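Local coordinates for protein beta-N-acetylhexosaminidase (Thermotoga neapolitana, PDB 5BZA) that probably hydrolyses terminal non-reducing N-acetyl-D-hexosamine residues from N-acetyl-beta-D-hexosaminides, as a glycoside hydrolase of family 3, at residues B[243-248]-B[272-277]; B[402-407]-B[425-430]. All coordinates share one frame; numbering follows the deposited sequence.

Contact 1: residues B[243-248]-B[272-277]; sequences LSDAME and MILLDN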
ATOM      1  N   LEU B 243      -8.634   0.831  27.019  1.00 11.00           N
ATOM      2  CA  LEU B 243      -9.779   0.508  26.169  1.00  9.42           C
ATOM      3  C   LEU B 243     -10.321  -0.863  26.402  1.00  9.54           C
ATOM      4  O   LEU B 243      -9.556  -1.788  26.609  1.00 11.77           O
ATOM      5  CB  LEU B 243      -9.411   0.558  24.666  1.00 12.77           C
ATOM      6  CG  LEU B 243      -9.399   1.783  23.788  1.00 11.18           C
ATOM      7  CD1 LEU B 243      -8.529   2.858  24.385  1.00 10.66           C
ATOM      8  CD2 LEU B 243      -8.795   1.298  22.489  1.00 13.59           C
ATOM      9  N   SER B 244     -11.630  -1.026  26.268  1.00  9.79           N
ATOM     10  CA  SER B 244     -12.163  -2.373  26.201  1.00  8.13           C
ATOM     11  C   SER B 244     -11.788  -3.034  24.887  1.00 11.62           C
ATOM     12  O   SER B 244     -11.550  -2.355  23.858  1.00 11.33           O
ATOM     13  CB  SER B 244     -13.685  -2.347  26.375  1.00 11.48           C
ATOM     14  OG  SER B 244     -14.377  -1.933  25.204  1.00 11.29           O
ATOM     15  N   ASP B 245     -11.765  -4.359  24.874  1.00 11.47           N
ATOM     16  CA  ASP B 245     -11.930  -5.030  23.581  1.00 14.05           C
ATOM     17  C   ASP B 245     -13.397  -4.744  23.181  1.00 12.30           C
ATOM     18  O   ASP B 245     -14.142  -4.173  23.975  1.00 12.91           O
ATOM     19  CB  ASP B 245     -11.627  -6.530  23.644  1.00 14.15           C
ATOM     20  CG  ASP B 245     -11.206  -7.086  22.291  1.00 15.83           C
ATOM     21  OD1 ASP B 245     -11.395  -6.358  21.285  1.00 20.11           O
ATOM     22  OD2 ASP B 245     -10.726  -8.251  22.207  1.00 15.75           O
ATOM     23  N   ALA B 246     -13.830  -5.105  21.977  1.00 15.23           N
ATOM     24  CA  ALA B 246     -15.174  -4.671  21.510  1.00 13.12           C
ATOM     25  C   ALA B 246     -16.284  -5.239  22.394  1.00 15.44           C
ATOM     26  O   ALA B 246     -16.403  -6.450  22.554  1.00 18.92           O
ATOM     27  CB  ALA B 246     -15.404  -5.072  20.062  1.00 15.20           C
ATOM     28  N   MET B 247     -17.112  -4.358  22.956  1.00 13.87           N
ATOM     29  CA  MET B 247     -18.103  -4.780  23.976  1.00 15.43           C
ATOM     30  C   MET B 247     -19.179  -5.708  23.447  1.00 15.54           C
ATOM     31  O   MET B 247     -19.779  -6.447  24.214  1.00 18.60           O
ATOM     32  CB  MET B 247     -18.786  -3.557  24.593  1.00 16.19           C
ATOM     33  CG  MET B 247     -17.944  -2.802  25.567  1.00 15.85           C
ATOM     34  SD  MET B 247     -17.477  -3.757  27.038  1.00 13.14           S
ATOM     35  CE  MET B 247     -16.738  -2.421  27.978  1.00 12.13           C
ATOM     36  N   GLU B 248     -19.441  -5.647  22.143  1.00 16.20           N
ATOM     37  CA  GLU B 248     -20.510  -6.431  21.540  1.00 12.61           C
ATOM     38  C   GLU B 248     -20.102  -7.893  21.502  1.00 13.54           C
ATOM     39  O   GLU B 248     -20.944  -8.752  21.328  1.00 13.55           O
ATOM     40  CB  GLU B 248     -20.834  -5.951  20.107  1.00 11.48           C
ATOM     41  CG  GLU B 248     -21.385  -4.515  20.025  1.00 14.26           C
ATOM     42  CD  GLU B 248     -20.287  -3.509  19.729  1.00 13.86           C
ATOM     43  OE1 GLU B 248     -19.124  -3.798  20.107  1.00 11.33           O
ATOM     44  OE2 GLU B 248     -20.574  -2.451  19.096  1.00 11.72           O
ATOM     45  N   MET B 272     -11.917   4.140  27.538  1.00 12.73           N
ATOM     46  CA  MET B 272     -12.679   4.168  26.304  1.00  9.91           C
ATOM     47  C   MET B 272     -13.337   2.859  26.022  1.00  8.98           C
ATOM     48  O   MET B 272     -12.683   1.820  25.962  1.00  7.73           O
ATOM     49  CB  MET B 272     -11.804   4.539  25.095  1.00 11.18           C
ATOM     50  CG  MET B 272     -11.306   5.953  25.103  1.00 11.84           C
ATOM     51  SD  MET B 272     -10.534   6.490  23.549  1.00 16.39           S
ATOM     52  CE  MET B 272     -11.992   6.968  22.614  1.00 13.84           C
ATOM     53  N   ILE B 273     -14.634   2.935  25.767  1.00  9.33           N
ATOM     54  CA  ILE B 273     -15.395   1.762  25.358  1.00 11.34           C
ATOM     55  C   ILE B 273     -15.299   1.526  23.844  1.00 14.43           C
ATOM     56  O   ILE B 273     -15.689   2.387  23.071  1.00 11.90           O
ATOM     57  CB  ILE B 273     -16.834   1.918  25.788  1.00 10.90           C
ATOM     58  CG1 ILE B 273     -16.837   1.945  27.324  1.00 10.74           C
ATOM     59  CG2 ILE B 273     -17.654   0.802  25.193  1.00 10.04           C
ATOM     60  CD1 ILE B 273     -18.129   2.360  27.978  1.00 11.16           C
ATOM     61  N   LEU B 274     -14.757   0.371  23.438  1.00 13.19           N
ATOM     62  CA  LEU B 274     -14.646   0.028  22.029  1.00 11.22           C
ATOM     63  C   LEU B 274     -15.918  -0.706  21.553  1.00 13.29           C
ATOM     64  O   LEU B 274     -16.332  -1.703  22.158  1.00 13.70           O
ATOM     65  CB  LEU B 274     -13.385  -0.812  21.789  1.00 10.32           C
ATOM     66  CG  LEU B 274     -13.103  -1.279  20.354  1.00 11.47           C
ATOM     67  CD1 LEU B 274     -12.620  -0.080  19.488  1.00 12.19           C
ATOM     68  CD2 LEU B 274     -12.109  -2.411  20.247  1.00  9.19           C
ATOM     69  N   LEU B 275     -16.603  -0.137  20.553  1.00 12.47           N
ATOM     70  CA  LEU B 275     -17.724  -0.793  19.846  1.00 11.92           C
ATOM     71  C   LEU B 275     -17.304  -1.264  18.493  1.00 11.81           C
ATOM     72  O   LEU B 275     -16.706  -0.487  17.764  1.00 12.84           O
ATOM     73  CB  LEU B 275     -18.893   0.152  19.664  1.00  9.15           C
ATOM     74  CG  LEU B 275     -19.347   0.740  20.985  1.00 14.82           C
ATOM     75  CD1 LEU B 275     -20.437   1.744  20.741  1.00 12.31           C
ATOM     76  CD2 LEU B 275     -19.807  -0.440  21.910  1.00 13.29           C
ATOM     77  N   ASP B 276     -17.660  -2.475  18.099  1.00 10.16           N
ATOM     78  CA  ASP B 276     -17.200  -2.940  16.803  1.00 13.61           C
ATOM     79  C   ASP B 276     -18.180  -2.520  15.707  1.00 12.11           C
ATOM     80  O   ASP B 276     -17.999  -2.892  14.549  1.00 10.20           O
ATOM     81  CB  ASP B 276     -16.945  -4.466  16.785  1.00  8.51           C
ATOM     82  CG  ASP B 276     -18.200  -5.269  16.937  1.00 12.56           C
ATOM     83  OD1 ASP B 276     -19.247  -4.678  17.240  1.00 13.05           O
ATOM     84  OD2 ASP B 276     -18.138  -6.514  16.795  1.00 18.40           O
ATOM     85  N   ASN B 277     -19.172  -1.713  16.084  1.00  8.60           N
ATOM     86  CA  ASN B 277     -20.211  -1.240  15.186  1.00 10.76           C
ATOM     87  C   ASN B 277     -20.705   0.153  15.583  1.00 12.61           C
ATOM     88  O   ASN B 277     -21.328   0.303  16.629  1.00 11.69           O
ATOM     89  CB  ASN B 277     -21.389  -2.201  15.168  1.00  9.90           C
ATOM     90  CG  ASN B 277     -22.373  -1.901  14.058  1.00 17.63           C
ATOM     91  OD1 ASN B 277     -22.411  -0.780  13.496  1.00 17.48           O
ATOM     92  ND2 ASN B 277     -23.200  -2.898  13.731  1.00 17.79           N
TER
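Ser244 OG meets the backbone of Leu274 where the seventh strand of the TIM barrel runs out beside the eighth, so this contact closes the barrel. Ser244 OG sits between the backbone N and the carbonyl carbon (chi1 77°). From there Ser244 OG accepts a hydrogen bond from Leu274 N at 2.9 Å and donates one to Asp245 O at 2.6 Å. Leu274 has CG anti to its own N and lies alongside Asp245. Leu274 CB packs on Ser244 O at 3.2 Å, and Leu274 CD2 reaches the backbone N of Ala246. The main chains add Ser244 N to Met272 O and Met247 N to Leu274 O, both nearly along the C=O axis. Met247 crosses Ile273 at about a right angle, CG against CG2 at 3.6 Å, and both side chains also touch Phe265 of helix 258-268. Asp245 OD1 accepts from Ala246 N, 2.8 Å away. Asp245 is also a ligand of a cadmium ion together with His161, so the Ser244 grip on the backbone lies next to a metal site. At the far end Glu248 bends at chi2, and Glu248 OE1 takes Asp276 N at 2.8 Å from above the carboxylate plane. That bond brings Glu248 OE1 within 3.0 Å of Asp276 OD1, and Asp280 OD2 lies close to Glu248 OE2. Such crowding of acids would tend to raise the pKa of at least one carboxyl group.

Contact 2: residues B[402-407]-B[425-430]; sequences DFVVNA and TIYFII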
ATOM      1  N   ASP B 402     -24.007   7.368 -19.769  1.00 18.57           N
ATOM      2  CA  ASP B 402     -23.014   6.954 -20.756  1.00 18.62           C
ATOM      3  C   ASP B 402     -21.635   7.382 -20.235  1.00 17.58           C
ATOM      4  O   ASP B 402     -21.332   8.573 -20.064  1.00 16.77           O
ATOM      5  CB  ASP B 402     -23.342   7.550 -22.145  1.00 20.14           C
ATOM      6  CG  ASP B 402     -22.270   7.257 -23.216  1.00 24.52           C
ATOM      7  OD1 ASP B 402     -21.425   6.337 -23.034  1.00 22.95           O
ATOM      8  OD2 ASP B 402     -22.331   7.918 -24.303  1.00 23.60           O
ATOM      9  N   PHE B 403     -20.801   6.389 -19.957  1.00 20.56           N
ATOM     10  CA  PHE B 403     -19.459   6.677 -19.468  1.00 19.40           C
ATOM     11  C   PHE B 403     -18.536   6.737 -20.664  1.00 19.75           C
ATOM     12  O   PHE B 403     -18.031   5.726 -21.181  1.00 18.96           O
ATOM     13  CB  PHE B 403     -19.014   5.644 -18.433  1.00 20.60           C
ATOM     14  CG  PHE B 403     -19.743   5.776 -17.129  1.00 19.04           C
ATOM     15  CD1 PHE B 403     -19.318   6.696 -16.177  1.00 18.93           C
ATOM     16  CD2 PHE B 403     -20.908   5.074 -16.898  1.00 19.37           C
ATOM     17  CE1 PHE B 403     -20.006   6.856 -14.989  1.00 18.56           C
ATOM     18  CE2 PHE B 403     -21.603   5.238 -15.708  1.00 20.62           C
ATOM     19  CZ  PHE B 403     -21.148   6.129 -14.759  1.00 15.42           C
ATOM     20  N   VAL B 404     -18.356   7.963 -21.114  1.00 20.45           N
ATOM     21  CA  VAL B 404     -17.778   8.230 -22.425  1.00 20.52           C
ATOM     22  C   VAL B 404     -16.247   8.191 -22.421  1.00 25.80           C
ATOM     23  O   VAL B 404     -15.588   8.899 -21.658  1.00 26.24           O
ATOM     24  CB  VAL B 404     -18.225   9.577 -22.928  1.00 21.65           C
ATOM     25  CG1 VAL B 404     -17.654   9.818 -24.316  1.00 25.44           C
ATOM     26  CG2 VAL B 404     -19.768   9.677 -22.897  1.00 20.02           C
ATOM     27  N   VAL B 405     -15.708   7.376 -23.320  1.00 24.79           N
ATOM     28  CA  VAL B 405     -14.280   7.288 -23.618  1.00 25.52           C
ATOM     29  C   VAL B 405     -14.113   7.436 -25.160  1.00 34.96           C
ATOM     30  O   VAL B 405     -14.934   6.895 -25.927  1.00 33.89           O
ATOM     31  CB  VAL B 405     -13.704   5.967 -23.102  1.00 28.23           C
ATOM     32  CG1 VAL B 405     -12.316   5.705 -23.651  1.00 28.90           C
ATOM     33  CG2 VAL B 405     -13.701   5.962 -21.565  1.00 26.20           C
ATOM     34  N   ASN B 406     -13.149   8.277 -25.576  1.00 33.70           N
ATOM     35  CA  ASN B 406     -12.742   8.548 -26.995  1.00 37.55           C
ATOM     36  C   ASN B 406     -13.937   8.668 -27.975  1.00 38.38           C
ATOM     37  O   ASN B 406     -14.064   7.941 -28.971  1.00 37.61           O
ATOM     38  CB  ASN B 406     -11.677   7.529 -27.497  1.00 43.64           C
ATOM     39  CG  ASN B 406     -12.285   6.248 -28.060  1.00 56.91           C
ATOM     40  OD1 ASN B 406     -13.215   5.706 -27.474  1.00 54.38           O
ATOM     41  ND2 ASN B 406     -11.806   5.796 -29.219  1.00 51.51           N
ATOM     42  N   ALA B 407     -14.815   9.620 -27.682  1.00 36.47           N
ATOM     43  CA  ALA B 407     -16.022   9.803 -28.473  1.00 37.52           C
ATOM     44  C   ALA B 407     -15.658  10.376 -29.847  1.00 37.03           C
ATOM     45  O   ALA B 407     -16.436  10.290 -30.797  1.00 38.43           O
ATOM     46  CB  ALA B 407     -17.011  10.715 -27.741  1.00 35.21           C
ATOM     47  N   THR B 425     -30.308  11.009 -20.831  1.00 19.22           N
ATOM     48  CA  THR B 425     -28.960  10.454 -20.863  1.00 17.76           C
ATOM     49  C   THR B 425     -28.037  11.463 -20.219  1.00 20.78           C
ATOM     50  O   THR B 425     -28.163  12.663 -20.443  1.00 21.54           O
ATOM     51  CB  THR B 425     -28.468  10.130 -22.269  1.00 18.79           C
ATOM     52  OG1 THR B 425     -29.316   9.138 -22.840  1.00 19.13           O
ATOM     53  CG2 THR B 425     -27.031   9.595 -22.227  1.00 15.79           C
ATOM     54  N   ILE B 426     -27.152  10.969 -19.356  1.00 23.38           N
ATOM     55  CA  ILE B 426     -26.118  11.803 -18.761  1.00 20.35           C
ATOM     56  C   ILE B 426     -24.798  11.278 -19.255  1.00 19.97           C
ATOM     57  O   ILE B 426     -24.525  10.064 -19.166  1.00 15.86           O
ATOM     58  CB  ILE B 426     -26.176  11.792 -17.228  1.00 17.60           C
ATOM     59  CG1 ILE B 426     -27.582  12.186 -16.766  1.00 18.28           C
ATOM     60  CG2 ILE B 426     -25.173  12.780 -16.650  1.00 19.53           C
ATOM     61  CD1 ILE B 426     -27.714  12.341 -15.266  1.00 18.54           C
ATOM     62  N   TYR B 427     -23.999  12.200 -19.801  1.00 18.25           N
ATOM     63  CA  TYR B 427     -22.705  11.867 -20.356  1.00 15.61           C
ATOM     64  C   TYR B 427     -21.641  12.125 -19.315  1.00 18.29           C
ATOM     65  O   TYR B 427     -21.471  13.263 -18.837  1.00 17.67           O
ATOM     66  CB  TYR B 427     -22.414  12.678 -21.632  1.00 18.77           C
ATOM     67  CG  TYR B 427     -23.336  12.281 -22.744  1.00 18.07           C
ATOM     68  CD1 TYR B 427     -23.048  11.167 -23.525  1.00 19.27           C
ATOM     69  CD2 TYR B 427     -24.509  12.992 -22.998  1.00 19.54           C
ATOM     70  CE1 TYR B 427     -23.893  10.756 -24.511  1.00 19.21           C
ATOM     71  CE2 TYR B 427     -25.381  12.591 -24.018  1.00 18.00           C
ATOM     72  CZ  TYR B 427     -25.061  11.476 -24.763  1.00 20.57           C
ATOM     73  OH  TYR B 427     -25.891  11.060 -25.780  1.00 19.46           O
ATOM     74  N   PHE B 428     -20.927  11.062 -18.965  1.00 14.30           N
ATOM     75  CA  PHE B 428     -19.812  11.197 -18.050  1.00 17.35           C
ATOM     76  C   PHE B 428     -18.549  11.160 -18.880  1.00 16.81           C
ATOM     77  O   PHE B 428     -18.150  10.094 -19.363  1.00 19.12           O
ATOM     78  CB  PHE B 428     -19.811  10.076 -16.976  1.00 15.68           C
ATOM     79  CG  PHE B 428     -20.968  10.149 -16.000  1.00 17.75           C
ATOM     80  CD1 PHE B 428     -22.237   9.710 -16.365  1.00 19.96           C
ATOM     81  CD2 PHE B 428     -20.776  10.626 -14.699  1.00 17.76           C
ATOM     82  CE1 PHE B 428     -23.314   9.766 -15.453  1.00 18.39           C
ATOM     83  CE2 PHE B 428     -21.851  10.686 -13.780  1.00 13.97           C
ATOM     84  CZ  PHE B 428     -23.115  10.263 -14.164  1.00 17.12           C
ATOM     85  N   ILE B 429     -17.914  12.313 -19.060  1.00 16.06           N
ATOM     86  CA  ILE B 429     -16.690  12.324 -19.846  1.00 19.80           C
ATOM     87  C   ILE B 429     -15.507  12.113 -18.933  1.00 17.33           C
ATOM     88  O   ILE B 429     -15.117  13.002 -18.187  1.00 16.30           O
ATOM     89  CB  ILE B 429     -16.519  13.619 -20.707  1.00 21.80           C
ATOM     90  CG1 ILE B 429     -17.415  13.521 -21.955  1.00 22.27           C
ATOM     91  CG2 ILE B 429     -15.115  13.651 -21.293  1.00 23.50           C
ATOM     92  CD1 ILE B 429     -18.745  14.223 -21.882  1.00 22.59           C
ATOM     93  N   ILE B 430     -14.974  10.899 -18.974  1.00 18.24           N
ATOM     94  CA  ILE B 430     -14.066  10.463 -17.928  1.00 20.35           C
ATOM     95  C   ILE B 430     -12.594  10.358 -18.305  1.00 20.34           C
ATOM     96  O   ILE B 430     -11.761  10.147 -17.437  1.00 20.69           O
ATOM     97  CB  ILE B 430     -14.532   9.111 -17.337  1.00 17.64           C
ATOM     98  CG1 ILE B 430     -14.477   7.991 -18.374  1.00 17.61           C
ATOM     99  CG2 ILE B 430     -15.916   9.265 -16.731  1.00 12.69           C
ATOM    100  CD1 ILE B 430     -14.793   6.620 -17.755  1.00 16.90           C
TER
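This is a pair of neighbouring parallel strands inside the mixed sheet of the C-terminal domain. Strands 399-404 and 425-429 are the two strands of a beta-alpha-beta unit whose connecting helix is 411-418. Asp402 pairs with Tyr427, Phe403 with Phe428 and Val404 with Ile429. The backbone ladder runs from Asp402 N to Ile426 O (2.8 Å), through Phe428 N to Asp402 O, to Val404 N and Phe428 O. The bond from Phe428 N is nearly straight, at 172°. Just past strand 425-429, Ile430 N makes a weak bond of 3.4 Å to Val404 O.

One face of the sheet carries Phe403 and Phe428. Both have CG anti to the carbonyl carbon, so the two side chains lie side by side and point the same way. Their rings form an offset stack, with centroids 4.6 Å apart and planes at 23°. Phe403 CD1 slides over Phe428 CB at 3.5 Å, and CE1 lies over the Phe428 ring toward its rim. Helix 452-463 covers this face through Phe459, Ser458 and Leu462. Ile430 CG2 meets the edge of the Phe403 ring.

The other face carries Asp402, Val404, Tyr427 and Ile429. His417 of the connecting helix binds both polar ends here: its ND1 pairs with Asp402 OD2 and its O with Tyr427 OH. Val404 CG2 meets the Tyr427 ring at its edge, in plane, 3.7 Å from CD1. The Asp402 carboxylate is turned 65° from that ring, with OD2 3.2 Å from Tyr427 CE1.

From the N terminus, the chain first builds the barrel and reaches contact 1 late in it. From 243-248, at the end of strand 241-243, the chain runs through helices 250-253 and 258-268 and returns at 272-277. Contact 1 closes that loop, with strand 9-13 on the other side of 273-275. The chain then crosses to the C-terminal domain. There contact 2 closes the shorter loop from 402-407 through helix 411-418 to 425-430. The two loops follow in series and neither nest nor cross. Their centres are 45 Å apart, on opposite sides of the chain's centre. Contact 1 joins the end of one barrel strand and the loop after it to the next strand; contact 2 joins two strands of the C-terminal sheet.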